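Local structure of YerB protein (Bacillus subtilis, 2PSB) at residues A34-N38 / V79-A85; G62-R66 / G189-N195; F232-A236 / E267-K271. The protein is a putative membrane lipoprotein of unknown function that interacts with the helicase PcrA. One frame throughout, in Å; residues are numbered along the deposited sequence.

Contact 1. Residues A34-N38 / V79-A85; sequences AVVVN and VGPVRSA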
# COMPACT_ATOMS: atom_id res chain seq x y z
N ALA A 34 -2.90 8.32 -2.66
CA ALA A 34 -2.81 7.17 -1.74
C ALA A 34 -4.20 6.78 -1.24
O ALA A 34 -4.84 7.53 -0.50
CB ALA A 34 -1.91 7.52 -0.55
N VAL A 35 -4.67 5.60 -1.62
CA VAL A 35 -5.99 5.13 -1.23
C VAL A 35 -5.95 4.00 -0.19
O VAL A 35 -5.22 3.02 -0.35
CB VAL A 35 -6.79 4.62 -2.45
CG1 VAL A 35 -8.22 4.37 -2.05
CG2 VAL A 35 -6.70 5.60 -3.61
N VAL A 36 -6.74 4.15 0.86
CA VAL A 36 -6.82 3.10 1.88
C VAL A 36 -7.77 2.06 1.31
O VAL A 36 -8.95 2.33 1.10
CB VAL A 36 -7.40 3.61 3.18
CG1 VAL A 36 -7.75 2.42 4.08
CG2 VAL A 36 -6.40 4.52 3.87
N VAL A 37 -7.25 0.87 1.05
CA VAL A 37 -8.06 -0.19 0.45
C VAL A 37 -8.37 -1.37 1.38
O VAL A 37 -7.47 -1.99 1.97
CB VAL A 37 -7.41 -0.69 -0.85
CG1 VAL A 37 -8.24 -1.82 -1.46
CG2 VAL A 37 -7.29 0.45 -1.85
N ASN A 38 -9.66 -1.66 1.47
CA ASN A 38 -10.24 -2.74 2.26
C ASN A 38 -9.59 -4.09 1.90
O ASN A 38 -9.54 -4.47 0.73
CB ASN A 38 -11.75 -2.79 1.94
CG ASN A 38 -12.58 -3.50 3.00
OD1 ASN A 38 -13.81 -3.37 3.01
ND2 ASN A 38 -11.94 -4.25 3.88
N VAL A 79 -11.48 2.38 -7.93
CA VAL A 79 -10.54 1.86 -6.96
C VAL A 79 -11.31 1.60 -5.66
O VAL A 79 -12.16 2.38 -5.26
CB VAL A 79 -9.36 2.86 -6.74
CG1 VAL A 79 -9.87 4.20 -6.24
CG2 VAL A 79 -8.34 2.27 -5.79
N GLY A 80 -11.03 0.47 -5.02
CA GLY A 80 -11.70 0.13 -3.78
C GLY A 80 -11.74 -1.36 -3.56
O GLY A 80 -11.04 -2.10 -4.25
N PRO A 81 -12.56 -1.84 -2.60
CA PRO A 81 -13.39 -0.98 -1.75
C PRO A 81 -12.55 -0.10 -0.84
O PRO A 81 -11.45 -0.49 -0.42
CB PRO A 81 -14.24 -1.98 -0.95
CG PRO A 81 -14.24 -3.22 -1.82
CD PRO A 81 -12.83 -3.26 -2.35
N VAL A 82 -13.05 1.09 -0.54
CA VAL A 82 -12.33 2.02 0.33
C VAL A 82 -12.66 1.71 1.77
O VAL A 82 -13.77 1.28 2.09
CB VAL A 82 -12.71 3.47 0.00
CG1 VAL A 82 -11.75 4.43 0.71
CG2 VAL A 82 -12.68 3.68 -1.49
N ARG A 83 -11.69 1.93 2.65
CA ARG A 83 -11.87 1.65 4.06
C ARG A 83 -11.33 2.75 4.97
O ARG A 83 -10.79 3.75 4.51
CB ARG A 83 -11.17 0.33 4.42
CG ARG A 83 -12.11 -0.82 4.76
CD ARG A 83 -12.90 -0.52 6.01
NE ARG A 83 -13.75 -1.62 6.43
CZ ARG A 83 -14.42 -1.65 7.57
NH1 ARG A 83 -14.33 -0.62 8.41
NH2 ARG A 83 -15.18 -2.69 7.89
N SER A 84 -11.50 2.53 6.27
CA SER A 84 -11.07 3.46 7.31
C SER A 84 -9.59 3.78 7.35
O SER A 84 -8.76 2.93 7.06
CB SER A 84 -11.49 2.93 8.68
OG SER A 84 -12.90 2.94 8.79
N ALA A 85 -9.27 5.01 7.75
CA ALA A 85 -7.89 5.46 7.83
C ALA A 85 -7.31 5.20 9.22
O ALA A 85 -8.03 5.23 10.22
CB ALA A 85 -7.81 6.94 7.50

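Contact 2. Residues G62-R66 / G189-N195; sequences GQITR and GTNNVTN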
# COMPACT_ATOMS: atom_id res chain seq x y z
N GLY A 62 -8.44 -5.86 14.12
CA GLY A 62 -8.19 -7.18 14.67
C GLY A 62 -7.07 -7.91 13.96
O GLY A 62 -5.94 -7.44 13.93
N GLN A 63 -7.37 -9.08 13.40
CA GLN A 63 -6.35 -9.83 12.69
C GLN A 63 -6.48 -9.63 11.19
O GLN A 63 -5.94 -10.41 10.40
CB GLN A 63 -6.44 -11.33 13.03
CG GLN A 63 -5.09 -12.03 13.02
CD GLN A 63 -4.15 -11.50 14.09
OE1 GLN A 63 -2.93 -11.54 13.93
NE2 GLN A 63 -4.71 -11.01 15.19
N ILE A 64 -7.21 -8.59 10.79
CA ILE A 64 -7.39 -8.30 9.38
C ILE A 64 -6.44 -7.18 8.96
O ILE A 64 -6.24 -6.22 9.70
CB ILE A 64 -8.85 -7.87 9.08
CG1 ILE A 64 -9.80 -9.05 9.30
CG2 ILE A 64 -8.98 -7.34 7.65
CD1 ILE A 64 -9.72 -10.14 8.23
N THR A 65 -5.84 -7.34 7.78
CA THR A 65 -4.91 -6.34 7.27
C THR A 65 -5.62 -5.41 6.30
O THR A 65 -6.71 -5.71 5.82
CB THR A 65 -3.74 -6.98 6.52
OG1 THR A 65 -4.25 -7.77 5.45
CG2 THR A 65 -2.91 -7.84 7.44
N ARG A 66 -4.98 -4.29 6.02
CA ARG A 66 -5.54 -3.30 5.12
C ARG A 66 -4.42 -2.72 4.28
O ARG A 66 -3.27 -2.68 4.72
CB ARG A 66 -6.23 -2.20 5.94
CG ARG A 66 -6.89 -1.12 5.11
CD ARG A 66 -8.26 -0.82 5.66
NE ARG A 66 -8.20 -0.49 7.07
CZ ARG A 66 -9.20 -0.70 7.94
NH1 ARG A 66 -9.05 -0.36 9.21
NH2 ARG A 66 -10.32 -1.29 7.54
N GLY A 189 -2.51 -14.29 10.62
CA GLY A 189 -3.49 -14.93 11.48
C GLY A 189 -2.95 -15.36 12.84
O GLY A 189 -1.75 -15.36 13.07
N THR A 190 -3.86 -15.74 13.73
CA THR A 190 -3.49 -16.20 15.07
C THR A 190 -4.07 -17.59 15.36
O THR A 190 -4.45 -18.32 14.44
CB THR A 190 -3.99 -15.23 16.16
OG1 THR A 190 -3.45 -15.61 17.43
CG2 THR A 190 -5.51 -15.25 16.25
N ASN A 191 -4.13 -17.94 16.64
CA ASN A 191 -4.64 -19.23 17.08
C ASN A 191 -5.89 -19.76 16.39
O ASN A 191 -5.93 -20.92 15.99
CB ASN A 191 -4.88 -19.19 18.59
CG ASN A 191 -3.60 -19.35 19.39
OD1 ASN A 191 -2.68 -18.53 19.31
ND2 ASN A 191 -3.54 -20.43 20.17
N ASN A 192 -6.91 -18.92 16.24
CA ASN A 192 -8.14 -19.36 15.60
C ASN A 192 -8.36 -18.76 14.22
O ASN A 192 -8.85 -19.43 13.31
CB ASN A 192 -9.34 -19.08 16.52
CG ASN A 192 -9.34 -17.66 17.08
OD1 ASN A 192 -8.30 -17.16 17.52
ND2 ASN A 192 -10.50 -17.02 17.08
N VAL A 193 -7.98 -17.49 14.05
CA VAL A 193 -8.13 -16.83 12.76
C VAL A 193 -6.88 -17.01 11.92
O VAL A 193 -5.76 -17.05 12.44
CB VAL A 193 -8.41 -15.33 12.92
CG1 VAL A 193 -9.69 -15.13 13.73
CG2 VAL A 193 -7.24 -14.64 13.59
N THR A 194 -7.06 -17.11 10.61
CA THR A 194 -5.95 -17.28 9.69
C THR A 194 -5.94 -16.16 8.64
O THR A 194 -6.99 -15.69 8.20
CB THR A 194 -6.02 -18.66 9.00
OG1 THR A 194 -4.82 -18.89 8.24
CG2 THR A 194 -7.22 -18.74 8.07
N ASN A 195 -4.74 -15.74 8.26
CA ASN A 195 -4.54 -14.69 7.26
C ASN A 195 -3.15 -14.96 6.68
O ASN A 195 -2.14 -14.49 7.20
CB ASN A 195 -4.60 -13.31 7.92
CG ASN A 195 -4.67 -12.17 6.91
OD1 ASN A 195 -4.79 -11.00 7.29
ND2 ASN A 195 -4.59 -12.50 5.62

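Contact 3. Residues F232-A236 / E267-K271; sequences FIVEA and ETDWK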
# COMPACT_ATOMS: atom_id res chain seq x y z
N PHE A 232 8.94 -6.17 0.11
CA PHE A 232 9.65 -5.56 1.22
C PHE A 232 8.92 -5.82 2.53
O PHE A 232 7.90 -5.19 2.82
CB PHE A 232 9.77 -4.07 0.94
CG PHE A 232 10.62 -3.32 1.93
CD1 PHE A 232 11.53 -3.99 2.75
CD2 PHE A 232 10.54 -1.93 2.02
CE1 PHE A 232 12.34 -3.29 3.62
CE2 PHE A 232 11.35 -1.22 2.89
CZ PHE A 232 12.26 -1.91 3.70
N ILE A 233 9.44 -6.77 3.32
CA ILE A 233 8.83 -7.12 4.59
C ILE A 233 9.48 -6.28 5.67
O ILE A 233 10.68 -6.37 5.88
CB ILE A 233 9.00 -8.65 4.88
CG1 ILE A 233 8.37 -9.44 3.73
CG2 ILE A 233 8.36 -9.03 6.22
CD1 ILE A 233 8.61 -10.93 3.78
N VAL A 234 8.67 -5.46 6.34
CA VAL A 234 9.16 -4.57 7.38
C VAL A 234 8.67 -4.92 8.79
O VAL A 234 7.48 -5.14 9.00
CB VAL A 234 8.78 -3.11 7.02
CG1 VAL A 234 9.03 -2.18 8.19
CG2 VAL A 234 9.59 -2.66 5.81
N GLU A 235 9.60 -4.99 9.74
CA GLU A 235 9.26 -5.31 11.13
C GLU A 235 9.16 -4.04 11.94
O GLU A 235 10.15 -3.36 12.18
CB GLU A 235 10.32 -6.21 11.76
CG GLU A 235 9.94 -6.68 13.17
CD GLU A 235 10.91 -7.69 13.75
OE1 GLU A 235 12.05 -7.30 14.11
OE2 GLU A 235 10.54 -8.88 13.85
N ALA A 236 7.95 -3.73 12.38
CA ALA A 236 7.70 -2.52 13.15
C ALA A 236 6.94 -2.83 14.43
O ALA A 236 6.06 -3.69 14.44
CB ALA A 236 6.92 -1.53 12.30
N GLU A 267 18.62 -10.02 3.73
CA GLU A 267 18.30 -9.68 5.11
C GLU A 267 18.65 -8.22 5.25
O GLU A 267 19.71 -7.78 4.79
CB GLU A 267 19.12 -10.52 6.09
CG GLU A 267 18.35 -11.68 6.70
CD GLU A 267 19.08 -12.29 7.89
OE1 GLU A 267 20.04 -13.06 7.67
OE2 GLU A 267 18.69 -11.98 9.04
N THR A 268 17.78 -7.44 5.87
CA THR A 268 18.08 -6.02 5.98
C THR A 268 17.46 -5.35 7.19
O THR A 268 16.79 -5.98 8.00
CB THR A 268 17.61 -5.27 4.72
OG1 THR A 268 18.11 -3.92 4.76
CG2 THR A 268 16.10 -5.23 4.65
N ASP A 269 17.74 -4.06 7.30
CA ASP A 269 17.20 -3.22 8.34
C ASP A 269 16.41 -2.19 7.57
O ASP A 269 16.24 -2.31 6.35
CB ASP A 269 18.32 -2.52 9.13
CG ASP A 269 19.10 -3.48 10.00
OD1 ASP A 269 18.50 -4.03 10.96
OD2 ASP A 269 20.30 -3.69 9.73
N TRP A 270 15.90 -1.19 8.27
CA TRP A 270 15.15 -0.12 7.64
C TRP A 270 15.11 1.09 8.56
O TRP A 270 15.00 0.96 9.78
CB TRP A 270 13.72 -0.56 7.31
CG TRP A 270 12.87 -0.87 8.51
CD1 TRP A 270 12.68 -2.09 9.09
CD2 TRP A 270 12.13 0.07 9.30
NE1 TRP A 270 11.88 -1.97 10.19
CE2 TRP A 270 11.52 -0.66 10.35
CE3 TRP A 270 11.92 1.45 9.23
CZ2 TRP A 270 10.72 -0.05 11.32
CZ3 TRP A 270 11.12 2.06 10.20
CH2 TRP A 270 10.54 1.31 11.23
N LYS A 271 15.23 2.27 7.97
CA LYS A 271 15.19 3.51 8.71
C LYS A 271 14.14 4.35 8.01
O LYS A 271 13.78 4.08 6.86
CB LYS A 271 16.52 4.26 8.64
CG LYS A 271 17.68 3.69 9.45
CD LYS A 271 18.93 4.55 9.23
CE LYS A 271 20.20 3.93 9.83
NZ LYS A 271 20.21 3.91 11.31

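Contact 1. Residues A34-N38 / V79-A85
One face of the Asn38 amide carries the aliphatic stem of Arg83, whose CG sits 3.2 Å from Asn38 CG, almost straight above it. The Arg83 guanidinium stands at 90° to this amide and turns an edge toward it; at its edge, in plane, lies Ser84 OG. The backbones are joined by a single isolated beta bridge, Val37 with Val82, where the loop leading to helix 87-94 crosses strand 33-37 and the residue that follows it. Its two bonds run from Asn38 N to Pro81 O (2.9 Å) and from Arg83 N to Val36 O (3.2 Å), the second with its donor well above the carbonyl plane. CA-H...O contacts of Val37 and Val82 add to the same two oxygens. Asn38 CG is anti to its own nitrogen (chi1 -160°), which brings the amide under Arg83, while a bend at chi2 (-65°) lays the arginine chain across it. With an alanine in place of Asn38, the Arg83 stem would probably lose the flat surface it rests on and the guanidinium would be freer to turn. A cis peptide before Pro81 turns the loop, and Gly80 adopts backbone angles that would jam any CB against the preceding carbonyl. Elsewhere Val35 CG1 meets methyl groups of Val79 and Val82. Ser84, a known phosphorylation site, is unmodified here. Val36 CG1 presses against two carbonyls at once, 3.2 Å from Ser84 O and 3.3 Å from Arg83 O.

Contact 2. Residues G62-R66 / G189-N195
Gln63 has the largest share of this contact, followed by Asn195, and lays its aliphatic part against the loop 189-195. Its CG lies 3.4 Å from Val193 CG2, and the same carbon reaches Gly189 CA at 3.7 Å. The chain bends at chi2 (64°), which takes the terminal amide past Gly189 toward Thr190, whose CB is 4.3 Å from Gln63 CD. Val193 crosses the glutamine at a slant and uses a single methyl, CG2. Asn195 comes in beside the glutamine's backbone: its CB is 4.0 Å from Gln63 O, and its amide end also lies against the CG2 methyl of Thr65. The Thr65 hydroxyl is engaged elsewhere, bonded to Asn39 and Glu57. A side chain at Gly189 would run into Thr194 CA, so the close return of the loop calls for glycine. Weak backbone bonds, Thr190 N to Val193 O and Gly189 N to Asn195 O, tie the two arms of that loop together. Two beta-hairpin connections thus meet, largely by van der Waals packing: the loop between antiparallel strands 54-59 and 65-71 touches the one joining antiparallel strands 183-187 and 196-202, a contact between the N- and C-terminal DUF3048 regions.

Contact 3. Residues F232-A236 / E267-K271
Val234 and the Trp270 indole cross at about a right angle, the valine driving its CG1 methyl onto one face of the ring. That CH-pi contact puts Val234 CG1 3.6 Å from the centroid of the five-membered ring of Trp270, only 15° off the normal. The other methyl, Val234 CG2, sits over the centre of the Phe232 ring two residues back on the same strand, so one valine is shared between two aromatic groups. Phe232 in turn meets Trp270 at about a right angle, CZ lying 4.1 Å from Trp270 CB, and its CE1 side approaches the Thr268 methyl. The indole gets its place from a chi1 of 65°, with CG set between the backbone N and carbonyl carbon, which swings the ring across residues 234-236 of strand 230-240. There its edge finds a polar partner: Trp270 NE1 donates to Glu235 O at 3.0 Å. The oxygen lies in the indole plane, but the bond is bent and the donor stands well above the carbonyl plane. Farther along the ring, Trp270 CZ2 is 4.2 Å from Ala236 CB. The Glu235 carboxylate bonds instead to Leu301 N. Ile277 of the next strand packs on both Val234 and Trp270. The axes of the two short strand segments come within 7.8 Å and cross at -64°. Strands 230-240 and 264-273 lie on either side of 255-261, to which both pair antiparallel. This packing of next-but-one strands across a shared neighbour is consistent with a strongly twisted or curled beta-sheet in the C-terminal DUF3048 region.

Contacts 1 and 3 are buried, whereas contact 2 lies nearer the surface, with exposed residues among those that touch. Contacts 1 and 2 adjoin: strands 33-37 and 65-71 are neighbours, and Arg66 from the second packs on Val36 and Arg83 of the first. Contact 3 stands apart, on the other side of the chain's centre from contact 1, their nearest atoms about 16 Å from each other. The chemistry follows place: backbone bonds fasten a loop to a strand in contact 1, small-area side-chain packing between loops joins the two family regions in contact 2, and Val, Phe and Trp packing with one indole N-H bond joins two mutually unpaired strands in contact 3.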